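Local coordinates for transcriptional regulator, TetR family (Agrobacterium tumefaciens str., PDB 3C2B), which probably binds DNA through an N-terminal helix-turn-helix domain as a TetR-family transcriptional regulator and pairs with a second copy through its C-terminal domain, at the interface of chains A and B. Sequence-based numbering; all coordinates share one arbitrary frame. Chains: chain A/B, Transcriptional regulator, TetR family.

The interface of chains A and B. Residues chain A 178, 181-182; chain B 113, 116-117, 128, 131-132.
A:Leu182 meets B:Ile117, B:Ala116, B:Leu131 and B:Leu132 as a knob set into a groove between helices 107-119 and 126-134 of chain B. It stands just beyond helix 176-181 of chain A and buries 95 Å² against the partner. Its two methyl branches divide the work. CD2 goes deepest, lying 3.6 Å from the B:Ala116 methyl CB and as near to the methylene CG1 of B:Ile117, while B:Leu131 CD1 flanks the same A:Leu182 CD2 at 3.8 Å, next to B:Ala116 and on the side away from B:Ile117. The small B:Ala116 lets this branch come close to the first helix. The other branch, CD1, meets CD1 of B:Leu132 at 3.8 Å. These two leucine side chains run past one another in opposite directions, which brings B:Leu132 CD2 alongside the A:Leu182 CB, 3.9 Å away. The B:Ile117 side chain instead lies aslant the leucine. Its CG1 is anti to the carbonyl carbon (chi1 -69°), and the nearly extended chi2 of 175° lays CG1 and CD1 along the flank of A:Leu181 CB, with CD1 running on in the general direction of A:Val178. There the contact is looser: B:Ile117 CD1 reaches the A:Leu181 CB at 4.0 Å, and the isopropyl end of that leucine (CG, CD1, CD2) points away. A:Val178, one helical turn earlier, adds a peripheral apolar surface.

Further out, B:Gly128 packs its CA 3.9 Å from the carbonyl O of A:Leu182. TetR-family proteins typically act as dimers, and this patch recurs with the chains exchanged across the two-fold axis, consistent with a role in pairing the C-terminal domains. At the polar rim, B:Asn113 directs its carboxamide oxygen rather than its nitrogen towards chain A, and OD1 lies straight off the forked end of A:Leu182, almost equally far from both methyls, 4.0 Å from CD2 and 4.1 Å from CD1.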
loop_
_atom_site.group_PDB
_atom_site.type_symbol
_atom_site.label_atom_id
_atom_site.label_comp_id
_atom_site.label_asym_id
_atom_site.label_seq_id
_atom_site.Cartn_x
_atom_site.Cartn_y
_atom_site.Cartn_z
ATOM N N VAL A 178 -2.195 -1.648 1.422
ATOM C CA VAL A 178 -1.283 -2.124 2.486
ATOM C C VAL A 178 -2.034 -2.587 3.781
ATOM O O VAL A 178 -1.865 -3.731 4.210
ATOM C CB VAL A 178 -0.072 -1.133 2.762
ATOM C CG1 VAL A 178 0.831 -1.654 3.859
ATOM C CG2 VAL A 178 0.770 -0.943 1.522
ATOM N N LEU A 181 -3.866 -5.874 3.061
ATOM C CA LEU A 181 -2.865 -6.895 2.840
ATOM C C LEU A 181 -2.328 -7.443 4.129
ATOM O O LEU A 181 -2.012 -8.617 4.226
ATOM C CB LEU A 181 -1.724 -6.329 1.993
ATOM C CG LEU A 181 -2.050 -6.145 0.502
ATOM C CD1 LEU A 181 -0.879 -5.450 -0.225
ATOM C CD2 LEU A 181 -2.356 -7.446 -0.147
ATOM N N LEU A 182 -2.230 -6.568 5.123
ATOM C CA LEU A 182 -1.806 -6.914 6.477
ATOM C C LEU A 182 -2.960 -7.603 7.198
ATOM O O LEU A 182 -2.768 -8.169 8.256
ATOM C CB LEU A 182 -1.338 -5.659 7.249
ATOM C CG LEU A 182 0.008 -5.017 6.848
ATOM C CD1 LEU A 182 0.089 -3.567 7.356
ATOM C CD2 LEU A 182 1.258 -5.800 7.377
ATOM N N ASN B 113 7.196 -5.623 6.824
ATOM C CA ASN B 113 5.930 -5.629 6.130
ATOM C C ASN B 113 5.821 -6.832 5.208
ATOM O O ASN B 113 4.772 -7.424 5.123
ATOM C CB ASN B 113 5.758 -4.346 5.340
ATOM C CG ASN B 113 5.266 -3.225 6.180
ATOM O OD1 ASN B 113 4.079 -3.156 6.492
ATOM N ND2 ASN B 113 6.151 -2.294 6.501
ATOM N N ALA B 116 5.020 -9.747 7.479
ATOM C CA ALA B 116 3.680 -9.749 8.026
ATOM C C ALA B 116 2.665 -10.039 6.905
ATOM O O ALA B 116 1.707 -10.776 7.098
ATOM C CB ALA B 116 3.373 -8.437 8.694
ATOM N N ILE B 117 2.894 -9.446 5.740
ATOM C CA ILE B 117 2.016 -9.627 4.612
ATOM C C ILE B 117 2.156 -11.022 4.010
ATOM O O ILE B 117 1.148 -11.635 3.668
ATOM C CB ILE B 117 2.258 -8.554 3.547
ATOM C CG1 ILE B 117 1.777 -7.198 4.097
ATOM C CG2 ILE B 117 1.567 -8.948 2.212
ATOM C CD1 ILE B 117 2.067 -6.009 3.190
ATOM N N GLY B 128 1.043 -8.818 11.494
ATOM C CA GLY B 128 0.159 -7.893 10.831
ATOM C C GLY B 128 -0.620 -7.025 11.808
ATOM O O GLY B 128 -0.723 -5.816 11.596
ATOM N N LEU B 131 1.835 -4.396 13.382
ATOM C CA LEU B 131 2.117 -3.258 12.472
ATOM C C LEU B 131 0.910 -2.307 12.221
ATOM O O LEU B 131 1.068 -1.089 12.113
ATOM C CB LEU B 131 2.658 -3.805 11.139
ATOM C CG LEU B 131 3.994 -4.559 11.136
ATOM C CD1 LEU B 131 4.134 -5.130 9.776
ATOM C CD2 LEU B 131 5.145 -3.604 11.452
ATOM N N LEU B 132 -0.289 -2.866 12.097
ATOM C CA LEU B 132 -1.521 -2.054 11.935
ATOM C C LEU B 132 -1.702 -1.162 13.176
ATOM O O LEU B 132 -2.155 -0.016 13.078
ATOM C CB LEU B 132 -2.732 -2.991 11.773
ATOM C CG LEU B 132 -3.499 -3.301 10.471
ATOM C CD1 LEU B 132 -3.067 -2.539 9.193
ATOM C CD2 LEU B 132 -3.665 -4.802 10.233
#